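PDB 6JKM: mitotic checkpoint control protein kinase BUB1 from Drosophila melanogaster, which probably acts as an ATP-binding protein kinase of the mitotic checkpoint at kinetochores, this chain being its C-terminal kinase domain with bound ADP and magnesium. Local coordinates for residues G38-L43 and N124-Y129; S138-C143 and K184-L189; M160-Q165 and V201-I206. All coordinates share one frame; numbering follows the deposited sequence.

In the fold
Interaction 1 lies in the N-lobe, partly buried, where the extended chain 38-43 rests on the start of strand 127-132. Interactions 2 and 3 are buried in the C-lobe near the centre of the chain, and they touch: strands 188-190 and 203-205 form one hairpin, joined by backbone bonds between Leu189 and Gln204 and between Asn187 and Ile206. In interaction 1 the side-chain amide of Asn125 both accepts from and donates to Val40; in interaction 2 the main polar bond is backbone to backbone, Leu139 N to Phe188 O. In interaction 3 a buried glutamine accepts from backbone N-H groups where strand 203-205 begins. Interaction 2 alone supplies a magnesium ligand, although both C-lobe contacts reach ADP.

Interaction 1. Residues G38-L43 and N124-Y129; sequences GHVKRL and NNSSVY
Residues 38-43 run beside 124-128 in roughly the same direction, 33° apart end to end, and Asn124 N donates to Gly38 O over 3.2 Å. The principal polar clasp is the side chain of Asn125. Its OD1 accepts from Val40 N at 3.1 Å in a nearly straight bond on a lone pair, while its ND2 donates to Val40 O at 3.0 Å, in the carbonyl plane. One flat amide thus meets both polar groups of one residue, as a neighbouring strand would, and the two bonds fix which way round it sits. Asparagine suits this place because it carries a donor and an acceptor on a short stem; CG stands between the backbone N and the carbonyl carbon (chi1 59°), directing the amide to the passing chain. The imidazole of His39 lies almost parallel to that amide, their planes 13° apart, with CE1 3.5 Å from Asn125 ND2.

In the fold, 124-126 belongs to the turn between strands 119-122 and 127-132 of the kinase N-lobe sheet, and 38-43 is part of the loop leaving edge strand 34-36 on its way to strand 47-51. Gln86 of strand 81-87 continues the side-chain grip, bonding to Lys41 O and Leu43 N.

Beneath the clasp the contact turns apolar. Val40 CG1 meets Val128 CG2 at 3.7 Å, the two beta-branched side chains packing between chain and sheet, and Val40 CG2 lies 3.6 Å from Ser126 O. Further along, Leu43 CD2 approaches the same Val128 CG2 methyl at 4.3 Å, and the Leu43 side chain also touches Leu84 and Tyr71.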
loop_
_atom_site.group_PDB
_atom_site.type_symbol
_atom_site.label_atom_id
_atom_site.label_comp_id
_atom_site.label_asym_id
_atom_site.label_seq_id
_atom_site.Cartn_x
_atom_site.Cartn_y
_atom_site.Cartn_z
ATOM N N GLY A 38 13.460 -27.379 2.727
ATOM C CA GLY A 38 14.855 -27.109 2.999
ATOM C C GLY A 38 15.389 -26.000 2.114
ATOM O O GLY A 38 16.011 -25.059 2.599
ATOM N N HIS A 39 15.121 -26.094 0.816
ATOM C CA HIS A 39 15.716 -25.171 -0.137
ATOM C C HIS A 39 14.723 -24.757 -1.209
ATOM O O HIS A 39 14.140 -25.608 -1.892
ATOM C CB HIS A 39 16.957 -25.804 -0.791
ATOM C CG HIS A 39 17.624 -24.917 -1.794
ATOM N ND1 HIS A 39 18.462 -23.875 -1.428
ATOM C CD2 HIS A 39 17.600 -24.910 -3.148
ATOM C CE1 HIS A 39 18.901 -23.266 -2.509
ATOM N NE2 HIS A 39 18.393 -23.874 -3.575
ATOM N N VAL A 40 14.533 -23.445 -1.349
ATOM C CA VAL A 40 13.684 -22.904 -2.386
ATOM C C VAL A 40 14.552 -22.418 -3.538
ATOM O O VAL A 40 15.471 -21.629 -3.340
ATOM C CB VAL A 40 12.810 -21.740 -1.862
ATOM C CG1 VAL A 40 12.106 -21.066 -2.999
ATOM C CG2 VAL A 40 11.798 -22.262 -0.853
ATOM N N LYS A 41 14.260 -22.927 -4.732
ATOM C CA LYS A 41 14.961 -22.546 -5.942
ATOM C C LYS A 41 14.630 -21.115 -6.356
ATOM O O LYS A 41 13.568 -20.597 -6.032
ATOM C CB LYS A 41 14.604 -23.494 -7.086
ATOM C CG LYS A 41 14.970 -24.931 -6.838
ATOM C CD LYS A 41 14.397 -25.795 -7.934
ATOM C CE LYS A 41 14.606 -27.254 -7.611
ATOM N NZ LYS A 41 13.925 -27.648 -6.345
ATOM N N ARG A 42 15.554 -20.490 -7.084
ATOM C CA ARG A 42 15.301 -19.199 -7.710
ATOM C C ARG A 42 14.215 -19.325 -8.763
ATOM O O ARG A 42 14.225 -20.262 -9.570
ATOM C CB ARG A 42 16.586 -18.659 -8.334
ATOM C CG ARG A 42 17.617 -18.316 -7.284
ATOM C CD ARG A 42 18.919 -17.805 -7.879
ATOM N NE ARG A 42 19.875 -17.501 -6.813
ATOM C CZ ARG A 42 19.923 -16.332 -6.181
ATOM N NH1 ARG A 42 19.104 -15.362 -6.548
ATOM N NH2 ARG A 42 20.805 -16.122 -5.211
ATOM N N LEU A 43 13.264 -18.393 -8.734
ATOM C CA LEU A 43 12.224 -18.336 -9.752
ATOM C C LEU A 43 12.865 -18.144 -11.119
ATOM O O LEU A 43 13.838 -17.413 -11.252
ATOM C CB LEU A 43 11.234 -17.194 -9.474
ATOM C CG LEU A 43 10.385 -17.329 -8.206
ATOM C CD1 LEU A 43 9.434 -16.129 -8.038
ATOM C CD2 LEU A 43 9.635 -18.660 -8.164
ATOM N N ASN A 124 14.741 -22.507 4.058
ATOM C CA ASN A 124 15.719 -22.012 5.006
ATOM C C ASN A 124 16.405 -20.759 4.450
ATOM O O ASN A 124 16.835 -19.885 5.201
ATOM C CB ASN A 124 16.748 -23.103 5.324
ATOM C CG ASN A 124 16.101 -24.399 5.859
ATOM O OD1 ASN A 124 15.034 -24.369 6.473
ATOM N ND2 ASN A 124 16.762 -25.523 5.641
ATOM N N ASN A 125 16.469 -20.673 3.120
ATOM C CA ASN A 125 17.207 -19.628 2.414
ATOM C C ASN A 125 16.341 -18.487 1.880
ATOM O O ASN A 125 16.803 -17.348 1.718
ATOM C CB ASN A 125 17.958 -20.252 1.231
ATOM C CG ASN A 125 17.008 -20.952 0.238
ATOM O OD1 ASN A 125 16.114 -21.723 0.635
ATOM N ND2 ASN A 125 17.181 -20.649 -1.059
ATOM N N SER A 126 15.091 -18.797 1.570
ATOM C CA SER A 126 14.317 -17.917 0.704
ATOM C C SER A 126 12.843 -18.256 0.875
ATOM O O SER A 126 12.518 -19.378 1.240
ATOM C CB SER A 126 14.780 -18.088 -0.760
ATOM O OG SER A 126 13.885 -17.476 -1.678
ATOM N N SER A 127 11.963 -17.277 0.677
ATOM C CA SER A 127 10.525 -17.524 0.701
ATOM C C SER A 127 9.942 -17.218 -0.669
ATOM O O SER A 127 10.483 -16.386 -1.404
ATOM C CB SER A 127 9.833 -16.677 1.782
ATOM O OG SER A 127 10.123 -15.291 1.641
ATOM N N VAL A 128 8.853 -17.899 -1.019
ATOM C CA VAL A 128 8.029 -17.487 -2.161
ATOM C C VAL A 128 6.571 -17.347 -1.697
ATOM O O VAL A 128 5.988 -18.304 -1.189
ATOM C CB VAL A 128 8.082 -18.488 -3.333
ATOM C CG1 VAL A 128 7.125 -18.047 -4.427
ATOM C CG2 VAL A 128 9.506 -18.616 -3.891
ATOM N N TYR A 129 5.999 -16.157 -1.852
ATOM C CA TYR A 129 4.599 -15.926 -1.525
ATOM C C TYR A 129 3.771 -15.772 -2.798
ATOM O O TYR A 129 4.137 -15.035 -3.725
ATOM C CB TYR A 129 4.450 -14.688 -0.620
ATOM C CG TYR A 129 5.190 -14.853 0.704
ATOM C CD1 TYR A 129 5.093 -16.033 1.424
ATOM C CD2 TYR A 129 5.989 -13.832 1.224
ATOM C CE1 TYR A 129 5.778 -16.206 2.624
ATOM C CE2 TYR A 129 6.680 -14.001 2.440
ATOM C CZ TYR A 129 6.572 -15.182 3.120
ATOM O OH TYR A 129 7.256 -15.361 4.309
#

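Interaction 2. Residues S138-C143 and K184-L189; sequences SLIGVC and KPDNFL. With MG (magnesium ion), chain C; ADP (adenosine-5'-diphosphate), chain B.
Pro185 presses its ring against the first turn of helix 139-150: its CB is 3.6 Å from Ile140 CD1, and its carbonyl O receives a weak bond from Leu139 N. Asp186 follows, its backbone N 3.6 Å and its carboxylate OD2 3.8 Å from Ile140 CG1. That branch is anti to the carbonyl carbon (chi1 -64°), which brings it across both the proline and the aspartate. Were Ile140 cut back to an alanine, Pro185 CB would probably lose its methyl cover and the Asp186 carboxylate would be freer to turn. The carbonyl O of Asp186 points to the nucleotide instead, accepting from ADP O3' at 2.8 Å.

This is the kinase catalytic loop, and Asn187 is its metal-binding asparagine. OD1 holds magnesium at 2.1 Å, with ADP O2A and O3B, two waters and Asp207 of the DFG motif completing six ligands. ND2 donates to Asp182 O and to one of those waters, so the amide is oriented with its oxygen toward the ion.

Phe188 O takes the stronger bond from Leu139 N, 2.9 Å and nearly along the C=O axis, while Leu139 CD1 packs on Phe188 CB at 3.7 Å. Last, Leu189 forms a single backbone bridge with Ser138, whose OG caps the helix through weak bonds from Ile140 N and Gly141 N. The branches of Leu189 divide: CD2 lies against Ser138, and CD1 reaches the adenine, 3.3 Å from ADP C6.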
loop_
_atom_site.group_PDB
_atom_site.type_symbol
_atom_site.label_atom_id
_atom_site.label_comp_id
_atom_site.label_asym_id
_atom_site.label_seq_id
_atom_site.Cartn_x
_atom_site.Cartn_y
_atom_site.Cartn_z
ATOM N N SER A 138 0.195 -1.570 -10.664
ATOM C CA SER A 138 0.179 -0.603 -9.571
ATOM C C SER A 138 -0.293 0.760 -10.045
ATOM O O SER A 138 -0.453 1.002 -11.247
ATOM C CB SER A 138 1.571 -0.461 -8.953
ATOM O OG SER A 138 2.424 0.266 -9.836
ATOM N N LEU A 139 -0.520 1.670 -9.102
ATOM C CA LEU A 139 -0.884 3.032 -9.481
ATOM C C LEU A 139 0.198 3.723 -10.313
ATOM O O LEU A 139 -0.105 4.611 -11.101
ATOM C CB LEU A 139 -1.210 3.856 -8.232
ATOM C CG LEU A 139 -2.586 3.486 -7.691
ATOM C CD1 LEU A 139 -2.952 4.348 -6.486
ATOM C CD2 LEU A 139 -3.639 3.643 -8.811
ATOM N N ILE A 140 1.450 3.310 -10.151
ATOM C CA ILE A 140 2.538 3.807 -10.993
ATOM C C ILE A 140 2.269 3.457 -12.450
ATOM O O ILE A 140 2.216 4.344 -13.307
ATOM C CB ILE A 140 3.898 3.221 -10.564
ATOM C CG1 ILE A 140 4.237 3.696 -9.151
ATOM C CG2 ILE A 140 5.009 3.652 -11.544
ATOM C CD1 ILE A 140 4.695 5.162 -9.126
ATOM N N GLY A 141 2.063 2.171 -12.721
ATOM C CA GLY A 141 1.789 1.710 -14.073
ATOM C C GLY A 141 0.523 2.329 -14.654
ATOM O O GLY A 141 0.498 2.699 -15.824
ATOM N N VAL A 142 -0.524 2.456 -13.840
ATOM C CA VAL A 142 -1.786 3.054 -14.297
ATOM C C VAL A 142 -1.598 4.541 -14.615
ATOM O O VAL A 142 -2.000 5.031 -15.680
ATOM C CB VAL A 142 -2.904 2.862 -13.237
ATOM C CG1 VAL A 142 -4.140 3.696 -13.573
ATOM C CG2 VAL A 142 -3.275 1.384 -13.134
ATOM N N CYS A 143 -0.941 5.254 -13.708
ATOM C CA CYS A 143 -0.738 6.687 -13.887
ATOM C C CYS A 143 0.099 7.001 -15.130
ATOM O O CYS A 143 -0.200 7.927 -15.901
ATOM C CB CYS A 143 -0.083 7.252 -12.632
ATOM S SG CYS A 143 0.224 9.002 -12.657
ATOM N N LYS A 184 3.183 4.099 -0.915
ATOM C CA LYS A 184 3.594 4.807 -2.115
ATOM C C LYS A 184 2.793 4.244 -3.283
ATOM O O LYS A 184 2.136 3.213 -3.118
ATOM C CB LYS A 184 5.109 4.689 -2.327
ATOM C CG LYS A 184 5.691 3.311 -2.309
ATOM C CD LYS A 184 7.200 3.443 -2.588
ATOM C CE LYS A 184 8.027 2.395 -1.894
ATOM N NZ LYS A 184 9.510 2.697 -1.998
ATOM N N PRO A 185 2.807 4.919 -4.452
ATOM C CA PRO A 185 1.897 4.464 -5.512
ATOM C C PRO A 185 2.204 3.047 -5.971
ATOM O O PRO A 185 1.283 2.354 -6.428
ATOM C CB PRO A 185 2.149 5.467 -6.653
ATOM C CG PRO A 185 2.725 6.690 -5.962
ATOM C CD PRO A 185 3.586 6.095 -4.880
ATOM N N ASP A 186 3.472 2.644 -5.837
ATOM C CA ASP A 186 3.966 1.297 -6.144
ATOM C C ASP A 186 3.208 0.226 -5.364
ATOM O O ASP A 186 3.069 -0.912 -5.823
ATOM C CB ASP A 186 5.472 1.173 -5.788
ATOM C CG ASP A 186 6.305 2.349 -6.288
ATOM O OD1 ASP A 186 7.163 2.122 -7.179
ATOM O OD2 ASP A 186 6.034 3.508 -5.856
ATOM N N ASN A 187 2.763 0.558 -4.157
ATOM C CA ASN A 187 2.187 -0.481 -3.312
ATOM C C ASN A 187 0.660 -0.465 -3.228
ATOM O O ASN A 187 0.088 -1.126 -2.368
ATOM C CB ASN A 187 2.793 -0.393 -1.910
ATOM C CG ASN A 187 4.266 -0.792 -1.902
ATOM O OD1 ASN A 187 4.695 -1.610 -2.725
ATOM N ND2 ASN A 187 5.050 -0.200 -0.995
ATOM N N PHE A 188 0.012 0.289 -4.119
ATOM C CA PHE A 188 -1.427 0.151 -4.352
ATOM C C PHE A 188 -1.627 -0.456 -5.736
ATOM O O PHE A 188 -1.091 0.063 -6.721
ATOM C CB PHE A 188 -2.164 1.501 -4.294
ATOM C CG PHE A 188 -2.428 2.026 -2.899
ATOM C CD1 PHE A 188 -3.466 1.514 -2.125
ATOM C CD2 PHE A 188 -1.655 3.069 -2.377
ATOM C CE1 PHE A 188 -3.723 2.012 -0.842
ATOM C CE2 PHE A 188 -1.907 3.581 -1.106
ATOM C CZ PHE A 188 -2.946 3.043 -0.331
ATOM N N LEU A 189 -2.389 -1.544 -5.814
ATOM C CA LEU A 189 -2.763 -2.145 -7.091
ATOM C C LEU A 189 -4.168 -1.711 -7.467
ATOM O O LEU A 189 -5.010 -1.558 -6.591
ATOM C CB LEU A 189 -2.729 -3.677 -7.010
ATOM C CG LEU A 189 -1.383 -4.376 -6.770
ATOM C CD1 LEU A 189 -1.585 -5.891 -6.776
ATOM C CD2 LEU A 189 -0.342 -3.944 -7.796
HETATM MG MG MG C . 6.571 -2.558 -3.012
HETATM P PB ADP B . 8.763 -5.012 -3.146
HETATM O O1B ADP B . 10.004 -5.457 -3.841
HETATM O O2B ADP B . 8.740 -5.409 -1.681
HETATM O O3B ADP B . 8.443 -3.546 -3.393
HETATM P PA ADP B . 6.046 -5.594 -4.063
HETATM O O1A ADP B . 5.241 -6.692 -3.384
HETATM O O2A ADP B . 5.734 -4.140 -3.817
HETATM O O3A ADP B . 7.624 -5.912 -3.887
HETATM O "O5'" ADP B . 5.918 -5.785 -5.668
HETATM C "C5'" ADP B . 6.735 -5.011 -6.553
HETATM C "C4'" ADP B . 5.936 -4.617 -7.801
HETATM O "O4'" ADP B . 5.508 -5.790 -8.512
HETATM C "C3'" ADP B . 4.641 -3.913 -7.458
HETATM O "O3'" ADP B . 4.811 -2.503 -7.282
HETATM C "C2'" ADP B . 3.803 -4.219 -8.682
HETATM O "O2'" ADP B . 4.194 -3.286 -9.707
HETATM C "C1'" ADP B . 4.206 -5.637 -9.065
HETATM N N9 ADP B . 3.278 -6.541 -8.339
HETATM C C8 ADP B . 3.457 -7.043 -7.091
HETATM N N7 ADP B . 2.410 -7.820 -6.718
HETATM C C5 ADP B . 1.521 -7.815 -7.731
HETATM C C6 ADP B . 0.210 -8.432 -7.996
HETATM N N6 ADP B . -0.406 -9.230 -7.073
HETATM N N1 ADP B . -0.369 -8.165 -9.190
HETATM C C2 ADP B . 0.213 -7.390 -10.120
HETATM N N3 ADP B . 1.414 -6.811 -9.947
HETATM C C4 ADP B . 2.098 -6.978 -8.792
HETATM O O HOH W 1 7.564 -1.065 -2.452
HETATM O O HOH W 2 6.657 -1.781 -4.914
#

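Interaction 3. Residues M160-Q165 and V201-I206; sequences MHLSCQ and VSLQLI. With ADP (adenosine-5'-diphosphate), chain B.
The C-lobe hairpin of strands 188-190 and 203-205, which leads from the kinase catalytic loop to the DFG motif, is tied to helix 156-175 in part by Gln165. Its OE1 is gripped by two backbone N-H groups at the start of strand 203-205: Ser202 N donates at 2.6 Å in an almost straight bond, the donor standing 34° off the amide carbonyl plane, and Leu203 N adds a weak one at 3.3 Å. A glutamine fits because its extended chain spans the space from helix to strand while ending in a neutral acceptor, suited to a buried site.

The other end of the amide is also used. Gln165 NE2 donates at 3.1 Å to His161 ND1, one helical turn earlier, approaching the imidazole edge in the ring plane; this fixes the rotation of the amide and means that ND1 acts as an acceptor. The OG of Ser202 bonds instead to Pro193 O.

Next to the polar grip, leucines seal the interface. Leu203 CD1 sits 4.0 Å from Gln165 CB, and Leu203 CD2 meets Leu162 CD2 at 4.1 Å, the side chains crossing at about a right angle. Just beyond the strand, Ile206 CD1 lies 3.8 Å from ADP C8.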
loop_
_atom_site.group_PDB
_atom_site.type_symbol
_atom_site.label_atom_id
_atom_site.label_comp_id
_atom_site.label_asym_id
_atom_site.label_seq_id
_atom_site.Cartn_x
_atom_site.Cartn_y
_atom_site.Cartn_z
ATOM N N MET A 160 -9.670 12.245 -7.032
ATOM C CA MET A 160 -10.536 12.329 -5.848
ATOM C C MET A 160 -11.145 10.981 -5.530
ATOM O O MET A 160 -11.202 10.557 -4.379
ATOM C CB MET A 160 -11.661 13.328 -6.054
ATOM C CG MET A 160 -11.200 14.728 -6.292
ATOM S SD MET A 160 -12.624 15.836 -6.234
ATOM C CE MET A 160 -11.862 17.265 -7.015
ATOM N N HIS A 161 -11.616 10.315 -6.569
ATOM C CA HIS A 161 -12.256 9.020 -6.408
ATOM C C HIS A 161 -11.262 8.004 -5.810
ATOM O O HIS A 161 -11.591 7.279 -4.869
ATOM C CB HIS A 161 -12.802 8.541 -7.760
ATOM C CG HIS A 161 -13.866 7.497 -7.651
ATOM N ND1 HIS A 161 -13.600 6.193 -7.274
ATOM C CD2 HIS A 161 -15.205 7.558 -7.864
ATOM C CE1 HIS A 161 -14.724 5.501 -7.262
ATOM N NE2 HIS A 161 -15.715 6.306 -7.619
ATOM N N LEU A 162 -10.037 7.991 -6.336
ATOM C CA LEU A 162 -8.990 7.088 -5.855
ATOM C C LEU A 162 -8.519 7.453 -4.453
ATOM O O LEU A 162 -8.254 6.572 -3.645
ATOM C CB LEU A 162 -7.794 7.095 -6.808
ATOM C CG LEU A 162 -8.082 6.520 -8.191
ATOM C CD1 LEU A 162 -6.880 6.772 -9.103
ATOM C CD2 LEU A 162 -8.420 5.017 -8.057
ATOM N N SER A 163 -8.427 8.750 -4.159
ATOM C CA SER A 163 -8.011 9.206 -2.831
ATOM C C SER A 163 -9.033 8.813 -1.762
ATOM O O SER A 163 -8.678 8.443 -0.642
ATOM C CB SER A 163 -7.802 10.717 -2.827
ATOM O OG SER A 163 -6.791 11.088 -3.757
ATOM N N CYS A 164 -10.304 8.907 -2.117
ATOM C CA CYS A 164 -11.384 8.481 -1.249
ATOM C C CYS A 164 -11.212 7.006 -0.847
ATOM O O CYS A 164 -11.406 6.627 0.319
ATOM C CB CYS A 164 -12.706 8.708 -1.968
ATOM S SG CYS A 164 -14.135 8.687 -0.913
ATOM N N GLN A 165 -10.831 6.189 -1.826
ATOM C CA GLN A 165 -10.617 4.767 -1.628
ATOM C C GLN A 165 -9.394 4.525 -0.752
ATOM O O GLN A 165 -9.460 3.752 0.199
ATOM C CB GLN A 165 -10.449 4.056 -2.979
ATOM C CG GLN A 165 -11.734 3.994 -3.812
ATOM C CD GLN A 165 -11.526 3.204 -5.092
ATOM O OE1 GLN A 165 -11.100 2.050 -5.049
ATOM N NE2 GLN A 165 -11.799 3.829 -6.237
ATOM N N VAL A 201 -14.613 -0.183 -3.488
ATOM C CA VAL A 201 -13.164 -0.302 -3.481
ATOM C C VAL A 201 -12.653 -1.090 -4.683
ATOM O O VAL A 201 -13.023 -2.254 -4.872
ATOM C CB VAL A 201 -12.653 -0.990 -2.205
ATOM C CG1 VAL A 201 -11.163 -0.708 -2.011
ATOM C CG2 VAL A 201 -13.450 -0.530 -1.000
ATOM N N SER A 202 -11.783 -0.459 -5.469
ATOM C CA SER A 202 -11.108 -1.119 -6.587
ATOM C C SER A 202 -9.595 -1.206 -6.388
ATOM O O SER A 202 -8.911 -1.825 -7.197
ATOM C CB SER A 202 -11.396 -0.388 -7.909
ATOM O OG SER A 202 -12.769 -0.477 -8.258
ATOM N N LEU A 203 -9.074 -0.571 -5.338
ATOM C CA LEU A 203 -7.651 -0.676 -5.005
ATOM C C LEU A 203 -7.347 -1.788 -3.987
ATOM O O LEU A 203 -8.232 -2.245 -3.262
ATOM C CB LEU A 203 -7.127 0.653 -4.460
ATOM C CG LEU A 203 -7.302 1.846 -5.400
ATOM C CD1 LEU A 203 -6.932 3.148 -4.687
ATOM C CD2 LEU A 203 -6.472 1.668 -6.670
ATOM N N GLN A 204 -6.082 -2.212 -3.965
ATOM C CA GLN A 204 -5.574 -3.157 -2.976
ATOM C C GLN A 204 -4.196 -2.715 -2.510
ATOM O O GLN A 204 -3.320 -2.399 -3.320
ATOM C CB GLN A 204 -5.500 -4.577 -3.545
ATOM C CG GLN A 204 -5.017 -5.636 -2.552
ATOM C CD GLN A 204 -4.910 -6.996 -3.204
ATOM O OE1 GLN A 204 -3.889 -7.320 -3.824
ATOM N NE2 GLN A 204 -5.970 -7.799 -3.092
ATOM N N LEU A 205 -4.017 -2.661 -1.202
ATOM C CA LEU A 205 -2.730 -2.366 -0.608
ATOM C C LEU A 205 -1.919 -3.664 -0.514
ATOM O O LEU A 205 -2.425 -4.692 -0.058
ATOM C CB LEU A 205 -2.934 -1.747 0.774
ATOM C CG LEU A 205 -1.706 -1.358 1.587
ATOM C CD1 LEU A 205 -0.941 -0.242 0.878
ATOM C CD2 LEU A 205 -2.155 -0.923 2.982
ATOM N N ILE A 206 -0.665 -3.607 -0.955
ATOM C CA ILE A 206 0.230 -4.756 -0.952
ATOM C C ILE A 206 1.553 -4.403 -0.282
ATOM O O ILE A 206 1.773 -3.253 0.105
ATOM C CB ILE A 206 0.522 -5.253 -2.387
ATOM C CG1 ILE A 206 1.354 -4.216 -3.144
ATOM C CG2 ILE A 206 -0.769 -5.518 -3.150
ATOM C CD1 ILE A 206 1.970 -4.743 -4.458
HETATM P PB ADP B . 8.763 -5.012 -3.146
HETATM O O1B ADP B . 10.004 -5.457 -3.841
HETATM O O2B ADP B . 8.740 -5.409 -1.681
HETATM O O3B ADP B . 8.443 -3.546 -3.393
HETATM P PA ADP B . 6.046 -5.594 -4.063
HETATM O O1A ADP B . 5.241 -6.692 -3.384
HETATM O O2A ADP B . 5.734 -4.140 -3.817
HETATM O O3A ADP B . 7.624 -5.912 -3.887
HETATM O "O5'" ADP B . 5.918 -5.785 -5.668
HETATM C "C5'" ADP B . 6.735 -5.011 -6.553
HETATM C "C4'" ADP B . 5.936 -4.617 -7.801
HETATM O "O4'" ADP B . 5.508 -5.790 -8.512
HETATM C "C3'" ADP B . 4.641 -3.913 -7.458
HETATM O "O3'" ADP B . 4.811 -2.503 -7.282
HETATM C "C2'" ADP B . 3.803 -4.219 -8.682
HETATM O "O2'" ADP B . 4.194 -3.286 -9.707
HETATM C "C1'" ADP B . 4.206 -5.637 -9.065
HETATM N N9 ADP B . 3.278 -6.541 -8.339
HETATM C C8 ADP B . 3.457 -7.043 -7.091
HETATM N N7 ADP B . 2.410 -7.820 -6.718
HETATM C C5 ADP B . 1.521 -7.815 -7.731
HETATM C C6 ADP B . 0.210 -8.432 -7.996
HETATM N N6 ADP B . -0.406 -9.230 -7.073
HETATM N N1 ADP B . -0.369 -8.165 -9.190
HETATM C C2 ADP B . 0.213 -7.390 -10.120
HETATM N N3 ADP B . 1.414 -6.811 -9.947
HETATM C C4 ADP B . 2.098 -6.978 -8.792
#